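Local coordinates for neck appendage protein (Bacillus phage GA-1, PDB 3GUD), which acts through this C-terminal fragment as an intramolecular chaperone that mediates triple-beta-helix folding of the viral neck appendage, at the interface of chains A and B. Residues are numbered along the deposited sequence; one frame, centred on the assembly and turned at random. Chains: chain A/B, Neck appendage protein.

Contact 1: the interface of chains A and B. Residues chain A 25, 109, 113, 116-117; chain B 110, 113-114, 117.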
loop_
_atom_site.group_PDB
_atom_site.type_symbol
_atom_site.label_atom_id
_atom_site.label_comp_id
_atom_site.label_asym_id
_atom_site.label_seq_id
_atom_site.Cartn_x
_atom_site.Cartn_y
_atom_site.Cartn_z
ATOM N N PHE A 25 9.075 -8.273 12.057
ATOM C CA PHE A 25 7.659 -7.912 12.064
ATOM C C PHE A 25 7.067 -8.073 13.479
ATOM O O PHE A 25 7.373 -9.048 14.177
ATOM C CB PHE A 25 6.860 -8.784 11.088
ATOM C CG PHE A 25 7.216 -8.587 9.643
ATOM C CD1 PHE A 25 7.789 -7.406 9.205
ATOM C CD2 PHE A 25 6.937 -9.584 8.712
ATOM C CE1 PHE A 25 8.103 -7.231 7.866
ATOM C CE2 PHE A 25 7.245 -9.418 7.377
ATOM C CZ PHE A 25 7.832 -8.243 6.952
ATOM N N GLU A 109 10.653 -5.668 1.149
ATOM C CA GLU A 109 10.251 -6.938 1.734
ATOM C C GLU A 109 9.995 -7.982 0.652
ATOM O O GLU A 109 10.488 -9.095 0.737
ATOM C CB GLU A 109 9.018 -6.771 2.628
ATOM C CG GLU A 109 8.389 -8.090 3.065
ATOM C CD GLU A 109 9.289 -8.914 3.978
ATOM O OE1 GLU A 109 10.232 -8.345 4.578
ATOM O OE2 GLU A 109 9.055 -10.136 4.099
ATOM N N MET A 113 12.080 -11.458 -0.285
ATOM C CA MET A 113 11.436 -12.761 -0.339
ATOM C C MET A 113 11.360 -13.319 -1.738
ATOM O O MET A 113 10.983 -14.461 -1.925
ATOM C CB MET A 113 10.037 -12.645 0.231
ATOM C CG MET A 113 10.026 -12.540 1.747
ATOM S SD MET A 113 9.839 -14.188 2.414
ATOM C CE MET A 113 9.115 -14.962 0.967
ATOM N N LYS A 116 15.244 -15.002 -1.563
ATOM C CA LYS A 116 15.268 -16.229 -0.768
ATOM C C LYS A 116 14.684 -17.400 -1.537
ATOM O O LYS A 116 15.142 -18.532 -1.398
ATOM C CB LYS A 116 14.465 -16.059 0.517
ATOM C CG LYS A 116 14.951 -14.961 1.434
ATOM C CD LYS A 116 13.942 -14.733 2.538
ATOM C CE LYS A 116 14.203 -13.432 3.258
ATOM N NZ LYS A 116 12.950 -12.870 3.855
ATOM N N LEU A 117 13.651 -17.123 -2.328
ATOM C CA LEU A 117 12.974 -18.157 -3.098
ATOM C C LEU A 117 13.786 -18.642 -4.287
ATOM O O LEU A 117 13.639 -19.781 -4.713
ATOM C CB LEU A 117 11.599 -17.681 -3.563
ATOM C CG LEU A 117 10.412 -18.109 -2.695
ATOM C CD1 LEU A 117 10.505 -17.503 -1.296
ATOM C CD2 LEU A 117 9.075 -17.765 -3.366
ATOM N N MET B 110 2.681 -10.862 4.271
ATOM C CA MET B 110 4.136 -10.959 4.208
ATOM C C MET B 110 4.783 -11.558 5.454
ATOM O O MET B 110 5.835 -12.186 5.366
ATOM C CB MET B 110 4.727 -9.593 3.904
ATOM C CG MET B 110 4.355 -9.126 2.520
ATOM S SD MET B 110 5.086 -7.562 2.116
ATOM C CE MET B 110 4.654 -6.640 3.578
ATOM N N MET B 113 4.207 -15.349 4.899
ATOM C CA MET B 113 5.138 -15.875 3.913
ATOM C C MET B 113 6.579 -15.729 4.332
ATOM O O MET B 113 7.465 -16.253 3.682
ATOM C CB MET B 113 4.923 -15.156 2.597
ATOM C CG MET B 113 3.669 -15.616 1.873
ATOM S SD MET B 113 4.130 -16.921 0.742
ATOM C CE MET B 113 5.874 -16.523 0.600
ATOM N N ARG B 114 6.817 -15.001 5.411
ATOM C CA ARG B 114 8.110 -15.038 6.065
ATOM C C ARG B 114 8.262 -16.340 6.834
ATOM O O ARG B 114 9.305 -16.989 6.767
ATOM C CB ARG B 114 8.253 -13.871 7.028
ATOM C CG ARG B 114 9.231 -12.843 6.578
ATOM C CD ARG B 114 9.006 -11.582 7.345
ATOM N NE ARG B 114 10.051 -10.603 7.074
ATOM C CZ ARG B 114 10.875 -10.107 7.995
ATOM N NH1 ARG B 114 10.769 -10.490 9.264
ATOM N NH2 ARG B 114 11.796 -9.216 7.652
ATOM N N LEU B 117 8.738 -19.616 4.883
ATOM C CA LEU B 117 10.086 -19.674 4.336
ATOM C C LEU B 117 11.128 -20.084 5.363
ATOM O O LEU B 117 12.151 -20.658 5.011
ATOM C CB LEU B 117 10.476 -18.342 3.698
ATOM C CG LEU B 117 10.294 -18.245 2.180
ATOM C CD1 LEU B 117 8.821 -18.368 1.793
ATOM C CD2 LEU B 117 10.913 -16.957 1.623
#

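Contact 2: the interface of chains A and B. Residues chain A 27, 43, 45; chain B 12-13, 16, 66, 68, 108.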
loop_
_atom_site.group_PDB
_atom_site.type_symbol
_atom_site.label_atom_id
_atom_site.label_comp_id
_atom_site.label_asym_id
_atom_site.label_seq_id
_atom_site.Cartn_x
_atom_site.Cartn_y
_atom_site.Cartn_z
ATOM N N GLN A 27 3.346 -7.430 16.169
ATOM C CA GLN A 27 1.978 -7.000 16.416
ATOM C C GLN A 27 2.024 -6.180 17.691
ATOM O O GLN A 27 2.807 -6.464 18.593
ATOM C CB GLN A 27 0.999 -8.177 16.508
ATOM C CG GLN A 27 0.789 -8.772 17.893
ATOM C CD GLN A 27 -0.174 -9.962 17.874
ATOM O OE1 GLN A 27 -0.177 -10.760 16.939
ATOM N NE2 GLN A 27 -0.995 -10.078 18.910
ATOM N N TYR A 43 -5.493 -5.089 17.208
ATOM C CA TYR A 43 -4.100 -5.358 16.903
ATOM C C TYR A 43 -3.757 -4.878 15.486
ATOM O O TYR A 43 -4.548 -5.050 14.556
ATOM C CB TYR A 43 -3.799 -6.843 17.070
ATOM C CG TYR A 43 -3.341 -7.214 18.455
ATOM C CD1 TYR A 43 -2.095 -6.810 18.920
ATOM C CD2 TYR A 43 -4.144 -7.978 19.300
ATOM C CE1 TYR A 43 -1.655 -7.152 20.188
ATOM C CE2 TYR A 43 -3.714 -8.329 20.574
ATOM C CZ TYR A 43 -2.464 -7.912 21.014
ATOM O OH TYR A 43 -2.010 -8.247 22.277
ATOM N N PHE A 45 -0.423 -4.944 12.570
ATOM C CA PHE A 45 0.779 -5.699 12.239
ATOM C C PHE A 45 1.702 -4.827 11.409
ATOM O O PHE A 45 1.242 -4.105 10.528
ATOM C CB PHE A 45 0.422 -6.960 11.442
ATOM C CG PHE A 45 -0.765 -7.719 11.984
ATOM C CD1 PHE A 45 -1.803 -8.095 11.147
ATOM C CD2 PHE A 45 -0.847 -8.053 13.322
ATOM C CE1 PHE A 45 -2.893 -8.792 11.636
ATOM C CE2 PHE A 45 -1.938 -8.745 13.808
ATOM C CZ PHE A 45 -2.956 -9.115 12.958
ATOM N N ILE B 12 4.231 -11.682 15.986
ATOM C CA ILE B 12 2.864 -11.884 15.526
ATOM C C ILE B 12 2.255 -13.230 15.955
ATOM O O ILE B 12 2.811 -14.301 15.690
ATOM C CB ILE B 12 2.764 -11.679 13.990
ATOM C CG1 ILE B 12 3.179 -10.246 13.630
ATOM C CG2 ILE B 12 1.351 -12.014 13.474
ATOM C CD1 ILE B 12 3.497 -10.047 12.176
ATOM N N SER B 13 1.110 -13.138 16.629
ATOM C CA SER B 13 0.293 -14.287 17.017
ATOM C C SER B 13 0.303 -15.374 15.944
ATOM O O SER B 13 0.307 -15.081 14.739
ATOM C CB SER B 13 -1.145 -13.825 17.299
ATOM O OG SER B 13 -1.967 -14.888 17.729
ATOM N N VAL B 16 -3.358 -16.217 14.727
ATOM C CA VAL B 16 -3.626 -15.193 13.708
ATOM C C VAL B 16 -2.999 -15.543 12.358
ATOM O O VAL B 16 -3.680 -15.583 11.336
ATOM C CB VAL B 16 -3.107 -13.819 14.148
ATOM C CG1 VAL B 16 -3.345 -12.774 13.060
ATOM C CG2 VAL B 16 -3.781 -13.409 15.440
ATOM N N TYR B 66 -8.030 -7.239 14.399
ATOM C CA TYR B 66 -6.749 -6.958 13.758
ATOM C C TYR B 66 -6.827 -5.915 12.657
ATOM O O TYR B 66 -5.861 -5.688 11.946
ATOM C CB TYR B 66 -6.162 -8.256 13.213
ATOM C CG TYR B 66 -5.716 -9.124 14.345
ATOM C CD1 TYR B 66 -6.487 -10.185 14.784
ATOM C CD2 TYR B 66 -4.552 -8.826 15.029
ATOM C CE1 TYR B 66 -6.073 -10.957 15.851
ATOM C CE2 TYR B 66 -4.126 -9.584 16.086
ATOM C CZ TYR B 66 -4.880 -10.645 16.504
ATOM O OH TYR B 66 -4.424 -11.387 17.578
ATOM N N LEU B 68 -8.339 -5.943 9.808
ATOM C CA LEU B 68 -8.159 -6.482 8.472
ATOM C C LEU B 68 -9.384 -6.163 7.640
ATOM O O LEU B 68 -9.324 -6.167 6.414
ATOM C CB LEU B 68 -7.953 -8.001 8.514
ATOM C CG LEU B 68 -6.749 -8.575 9.271
ATOM C CD1 LEU B 68 -6.908 -10.068 9.485
ATOM C CD2 LEU B 68 -5.437 -8.273 8.569
ATOM N N LEU B 108 0.253 -8.778 7.180
ATOM C CA LEU B 108 0.054 -10.133 7.686
ATOM C C LEU B 108 0.378 -11.173 6.629
ATOM O O LEU B 108 0.913 -12.236 6.936
ATOM C CB LEU B 108 -1.373 -10.332 8.212
ATOM C CG LEU B 108 -1.779 -11.750 8.622
ATOM C CD1 LEU B 108 -0.830 -12.276 9.678
ATOM C CD2 LEU B 108 -3.215 -11.783 9.128
#

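Contact 3: the interface of chains A and B. Residues chain A 50, 96-98; chain B 3, 5.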
loop_
_atom_site.group_PDB
_atom_site.type_symbol
_atom_site.label_atom_id
_atom_site.label_comp_id
_atom_site.label_asym_id
_atom_site.label_seq_id
_atom_site.Cartn_x
_atom_site.Cartn_y
_atom_site.Cartn_z
ATOM N N GLN A 50 12.340 2.437 14.703
ATOM C CA GLN A 50 13.557 2.461 15.503
ATOM C C GLN A 50 14.367 1.213 15.333
ATOM O O GLN A 50 15.579 1.266 15.296
ATOM C CB GLN A 50 13.252 2.625 16.986
ATOM C CG GLN A 50 12.996 4.052 17.409
ATOM C CD GLN A 50 11.571 4.476 17.157
ATOM O OE1 GLN A 50 10.848 3.830 16.397
ATOM N NE2 GLN A 50 11.152 5.568 17.797
ATOM N N ASN A 96 9.274 14.302 19.431
ATOM C CA ASN A 96 9.661 13.887 18.093
ATOM C C ASN A 96 8.996 12.559 17.823
ATOM O O ASN A 96 8.312 12.010 18.692
ATOM C CB ASN A 96 11.186 13.769 17.944
ATOM C CG ASN A 96 11.819 12.909 19.023
ATOM O OD1 ASN A 96 11.948 11.696 18.871
ATOM N ND2 ASN A 96 12.208 13.537 20.126
ATOM N N ILE A 97 9.198 12.028 16.627
ATOM C CA ILE A 97 8.513 10.813 16.253
ATOM C C ILE A 97 9.160 10.250 15.005
ATOM O O ILE A 97 9.468 10.988 14.076
ATOM C CB ILE A 97 7.005 11.100 16.019
ATOM C CG1 ILE A 97 6.201 9.807 15.895
ATOM C CG2 ILE A 97 6.804 11.985 14.809
ATOM C CD1 ILE A 97 4.828 10.011 15.286
ATOM N N TYR A 98 9.397 8.944 15.010
ATOM C CA TYR A 98 9.815 8.231 13.815
ATOM C C TYR A 98 8.612 7.500 13.250
ATOM O O TYR A 98 7.833 6.905 13.992
ATOM C CB TYR A 98 10.900 7.217 14.144
ATOM C CG TYR A 98 12.244 7.824 14.468
ATOM C CD1 TYR A 98 12.510 8.338 15.735
ATOM C CD2 TYR A 98 13.257 7.868 13.510
ATOM C CE1 TYR A 98 13.751 8.888 16.044
ATOM C CE2 TYR A 98 14.505 8.418 13.804
ATOM C CZ TYR A 98 14.748 8.924 15.077
ATOM O OH TYR A 98 15.981 9.467 15.382
ATOM N N GLU B 3 9.294 8.105 18.026
ATOM C CA GLU B 3 9.301 7.204 19.175
ATOM C C GLU B 3 8.276 6.106 19.002
ATOM O O GLU B 3 7.651 5.979 17.938
ATOM C CB GLU B 3 8.989 7.946 20.490
ATOM C CG GLU B 3 10.202 8.547 21.234
ATOM C CD GLU B 3 10.653 9.854 20.638
ATOM O OE1 GLU B 3 11.161 10.714 21.383
ATOM O OE2 GLU B 3 10.475 10.014 19.419
ATOM N N HIS B 5 4.713 5.176 20.195
ATOM C CA HIS B 5 3.367 5.458 20.671
ATOM C C HIS B 5 2.613 4.122 20.735
ATOM O O HIS B 5 1.380 4.086 20.720
ATOM C CB HIS B 5 2.684 6.442 19.708
ATOM C CG HIS B 5 3.411 7.746 19.583
ATOM N ND1 HIS B 5 2.832 8.890 19.058
ATOM C CD2 HIS B 5 4.665 8.100 19.937
ATOM C CE1 HIS B 5 3.707 9.875 19.083
ATOM N NE2 HIS B 5 4.835 9.421 19.616
#

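Contact 4: the interface of chains A and B. Residues chain A 27-29, 39, 43; chain B 7-11, 66.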
loop_
_atom_site.group_PDB
_atom_site.type_symbol
_atom_site.label_atom_id
_atom_site.label_comp_id
_atom_site.label_asym_id
_atom_site.label_seq_id
_atom_site.Cartn_x
_atom_site.Cartn_y
_atom_site.Cartn_z
ATOM N N GLN A 27 3.346 -7.430 16.169
ATOM C CA GLN A 27 1.978 -7.000 16.416
ATOM C C GLN A 27 2.024 -6.180 17.691
ATOM O O GLN A 27 2.807 -6.464 18.593
ATOM C CB GLN A 27 0.999 -8.177 16.508
ATOM C CG GLN A 27 0.789 -8.772 17.893
ATOM C CD GLN A 27 -0.174 -9.962 17.874
ATOM O OE1 GLN A 27 -0.177 -10.760 16.939
ATOM N NE2 GLN A 27 -0.995 -10.078 18.910
ATOM N N TYR A 28 1.216 -5.130 17.733
ATOM C CA TYR A 28 1.232 -4.166 18.832
ATOM C C TYR A 28 -0.084 -3.386 18.838
ATOM O O TYR A 28 -0.866 -3.451 17.891
ATOM C CB TYR A 28 2.414 -3.194 18.673
ATOM C CG TYR A 28 2.518 -2.628 17.268
ATOM C CD1 TYR A 28 1.803 -1.491 16.895
ATOM C CD2 TYR A 28 3.304 -3.252 16.301
ATOM C CE1 TYR A 28 1.884 -0.983 15.591
ATOM C CE2 TYR A 28 3.392 -2.752 15.003
ATOM C CZ TYR A 28 2.683 -1.620 14.652
ATOM O OH TYR A 28 2.771 -1.121 13.362
ATOM N N LYS A 29 -0.336 -2.648 19.905
ATOM C CA LYS A 29 -1.526 -1.820 19.946
ATOM C C LYS A 29 -1.057 -0.395 20.159
ATOM O O LYS A 29 0.029 -0.179 20.688
ATOM C CB LYS A 29 -2.492 -2.283 21.049
ATOM C CG LYS A 29 -3.125 -3.644 20.781
ATOM C CD LYS A 29 -4.353 -3.917 21.674
ATOM C CE LYS A 29 -4.700 -5.405 21.670
ATOM N NZ LYS A 29 -6.086 -5.693 22.080
ATOM N N GLU A 39 -8.155 -3.009 26.345
ATOM C CA GLU A 39 -7.679 -4.045 25.431
ATOM C C GLU A 39 -8.765 -4.457 24.421
ATOM O O GLU A 39 -8.689 -5.497 23.753
ATOM C CB GLU A 39 -7.107 -5.222 26.213
ATOM C CG GLU A 39 -5.736 -4.922 26.811
ATOM C CD GLU A 39 -4.717 -4.393 25.791
ATOM O OE1 GLU A 39 -4.981 -4.436 24.571
ATOM O OE2 GLU A 39 -3.635 -3.931 26.211
ATOM N N TYR A 43 -5.493 -5.089 17.208
ATOM C CA TYR A 43 -4.100 -5.358 16.903
ATOM C C TYR A 43 -3.757 -4.878 15.486
ATOM O O TYR A 43 -4.548 -5.050 14.556
ATOM C CB TYR A 43 -3.799 -6.843 17.070
ATOM C CG TYR A 43 -3.341 -7.214 18.455
ATOM C CD1 TYR A 43 -2.095 -6.810 18.920
ATOM C CD2 TYR A 43 -4.144 -7.978 19.300
ATOM C CE1 TYR A 43 -1.655 -7.152 20.188
ATOM C CE2 TYR A 43 -3.714 -8.329 20.574
ATOM C CZ TYR A 43 -2.464 -7.912 21.014
ATOM O OH TYR A 43 -2.010 -8.247 22.277
ATOM N N THR B 7 2.276 -0.242 22.164
ATOM C CA THR B 7 2.261 -1.083 23.361
ATOM C C THR B 7 1.834 -2.487 22.965
ATOM O O THR B 7 1.747 -2.795 21.774
ATOM C CB THR B 7 1.285 -0.543 24.427
ATOM O OG1 THR B 7 1.331 -1.369 25.595
ATOM C CG2 THR B 7 -0.142 -0.523 23.896
ATOM N N ASP B 8 1.550 -3.329 23.957
ATOM C CA ASP B 8 1.167 -4.723 23.704
ATOM C C ASP B 8 2.005 -5.252 22.563
ATOM O O ASP B 8 1.528 -5.966 21.682
ATOM C CB ASP B 8 -0.328 -4.834 23.395
ATOM C CG ASP B 8 -1.188 -4.417 24.570
ATOM O OD1 ASP B 8 -2.254 -3.811 24.348
ATOM O OD2 ASP B 8 -0.778 -4.680 25.721
ATOM N N ILE B 9 3.276 -4.885 22.613
ATOM C CA ILE B 9 4.185 -5.068 21.504
ATOM C C ILE B 9 4.810 -6.458 21.578
ATOM O O ILE B 9 5.245 -6.910 22.645
ATOM C CB ILE B 9 5.262 -3.982 21.535
ATOM C CG1 ILE B 9 5.808 -3.724 20.135
ATOM C CG2 ILE B 9 6.349 -4.367 22.505
ATOM C CD1 ILE B 9 6.519 -4.921 19.540
ATOM N N ALA B 10 4.826 -7.151 20.445
ATOM C CA ALA B 10 5.311 -8.518 20.426
ATOM C C ALA B 10 5.305 -9.078 19.025
ATOM O O ALA B 10 4.729 -8.490 18.114
ATOM C CB ALA B 10 4.461 -9.384 21.329
ATOM N N PRO B 11 5.957 -10.224 18.843
ATOM C CA PRO B 11 5.913 -10.881 17.541
ATOM C C PRO B 11 4.483 -11.304 17.229
ATOM O O PRO B 11 3.623 -11.281 18.107
ATOM C CB PRO B 11 6.826 -12.090 17.734
ATOM C CG PRO B 11 7.747 -11.686 18.862
ATOM C CD PRO B 11 6.879 -10.889 19.776
ATOM N N TYR B 66 -8.030 -7.239 14.399
ATOM C CA TYR B 66 -6.749 -6.958 13.758
ATOM C C TYR B 66 -6.827 -5.915 12.657
ATOM O O TYR B 66 -5.861 -5.688 11.946
ATOM C CB TYR B 66 -6.162 -8.256 13.213
ATOM C CG TYR B 66 -5.716 -9.124 14.345
ATOM C CD1 TYR B 66 -6.487 -10.185 14.784
ATOM C CD2 TYR B 66 -4.552 -8.826 15.029
ATOM C CE1 TYR B 66 -6.073 -10.957 15.851
ATOM C CE2 TYR B 66 -4.126 -9.584 16.086
ATOM C CZ TYR B 66 -4.880 -10.645 16.504
ATOM O OH TYR B 66 -4.424 -11.387 17.578
HETATM O O HOH W 1 0.957 -8.478 21.453
#

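Contact 1: the interface of chains A and B
B:Arg114, from helix 102-120, crosses A:Glu109 of the partner helix and A:Phe25 of a loop; the helices belong to the three-helix bundle of this Peptidase S74-family chaperone. Extended from CG to NE, the arginine chain lays its guanidinium over one face of the A:Phe25 ring, offset toward the rim, the planes 32° apart. In this cation-pi contact NE of B:Arg114 lies 3.6 Å from the A:Phe25 centroid, but the arginine CD is modelled too close to the ring, so the exact spacing is doubtful. The same NE-H turns to A:Glu109, whose CG lies anti to the backbone N (chi1 169°) before the chain bends at chi2. Carboxylate OE2 of A:Glu109 takes the salt bridge from NE of B:Arg114 at 3.2 Å, on its syn side but 30° out of the carboxylate plane; a weak bond reaches OE1. CG of A:Glu109 sits at the A:Phe25 ring edge and slides past B:Met110, 3.5 Å from its SD. Further along, A:Met113 and B:Leu117 point tip to tip, with A:Leu117 crossing B:Leu117 at about a right angle; their shortest separations are doubtful. The methyl CE atoms of A:Met113 and B:Met113 meet at 3.6 Å. CB of A:Lys116 touches CD2 of B:Leu117 at 3.8 Å.

Contact 2: the interface of chains A and B
A:Phe45 projects into chain B and meets B:Tyr66, the two side chains crossing at about a right angle, in an aromatic cluster at the subunit interface that probably helps hold the chaperone trimer together. Tip atom CZ and neighbouring CE2 of the phenylalanine come in over the CD2 rim of one face of the tyrosine ring, tightly enough that the modelled separation is doubtful. CG1 of B:Val16 stands over the centre of that same face and lies 3.7 Å from CZ of A:Phe45. Elsewhere on the A:Phe45 rim, CD1 lies 3.7 Å from CB of B:Leu108, which runs alongside in the same direction, and CE1 approaches CD2 of B:Leu68. CB of A:Gln27 fills part of the ring edge in plane. A:Gln27 has CG in the crowded position between its backbone N and carbonyl carbon (chi1 90°), and the extended chain beyond carries the amide toward B:Ser13. Its OE1 accepts the backbone N-H of B:Ser13 at 2.7 Å, the donor standing 49° above the amide carbonyl plane. NE2 of the same amide sits over the centre of the A:Tyr43 ring. A:Tyr43 runs alongside B:Tyr66, its CB at the CD2-CE2 rim of the face opposite A:Phe45, modelled too close to be trusted. Chain A supplies strands 26-30 and 44-46; they rest against the start of helix 14-20, the 3-10 helix 63-66 and the early part of helix 102-120 in chain B.

Contact 3: the interface of chains A and B
The ring of A:Tyr98 has the backbone N of B:Glu3 at its edge and in its plane, 4.0 Å from ring atom CD1. Two other flat groups, the A:Asn96 amide and the B:Glu3 carboxylate, are inclined by 34°, and their side chains cross at about a right angle. A:Ile97 lays CG1 and CD1 over one face of the B:His5 imidazole, at its CE1-NE2 rim, CD1 4.0 Å from CE1. In this Peptidase S74-family chaperone B:Glu3 is the first modelled residue of chain B and is heavily buried against strand 96-100 of chain A. A bend at chi2 (80°) turns its carboxylate toward A:Asn96. There amide OD1 faces both carboxylate oxygens, a clash that a reversed amide might relieve, but backbone O of A:Asn96, another acceptor, is also 3.0 Å from OE2 of B:Glu3, so the carboxylate placement is doubtful. The backbone N atoms of A:Tyr98 and B:Glu3, both donors, stand 3.1 Å apart. A:Gln50, in helix 49-58, bends at chi2 toward the B:Glu3 backbone; its amide is modelled too close to CA of B:Glu3, making the approach doubtful, and may be the wrong way round, since NE2 ends 3.2 Å from the backbone N of B:Glu3.

Contact 4: the interface of chains A and B
Strand 26-30 of chain A pairs antiparallel with the short strands 6-7 and 9-10 of chain B, while the 3-10 helix 38-40 of chain A comes up beside the turn between them. A:Gln27 and B:Ala10 exchange backbone bonds, N of A:Gln27 to O of B:Ala10 measuring 2.6 Å, though their two carbonyl oxygens are modelled close together and the bridge geometry is somewhat doubtful. A:Lys29 and B:Thr7 form the second reciprocal pair, with N of B:Thr7 2.7 Å from O of A:Lys29. Between the bridges B:Asp8 takes a left-handed backbone conformation and bulges toward A:Glu39. Their carboxylates meet tip to tip, planes 53° apart, in a pair of acceptors modelled too close to be trusted. A:Lys29 is extended beyond CG; its NZ makes a salt bridge within chain A to OE1 of A:Glu39, 3.0 Å, a weak hydrogen bond, and this positive charge may ease the gathering of carboxylates. On the way, CE of A:Lys29 lies over the rim of one A:Tyr43 face. B:Asp8 O sits at that ring's edge and in its plane, 2.6 Å from a water that also contacts the phenol OH of A:Tyr43 at 3.1 Å. The amino-terminal segment of chain B thus extends the sheet of chain A along an edge of strand 26-30.

Contact 2 and contact 4 are neighbours, their C-alpha centres about 8 Å apart, and share A:Gln27, A:Tyr43 and B:Tyr66; the backbone of A:Gln27 serves the intermolecular sheet and its side-chain amide the aromatic cluster. Contact 1 lies about 16 Å from contact 2, linked to it through helix 102-120 of chain B. Contact 3 is about 16 Å from contact 4, farther up the same amino-terminal segment of chain B, and about 26 Å from contact 1. Both ends of one chain therefore hold its neighbour, and repetition in three copies would close the trimeric assembly.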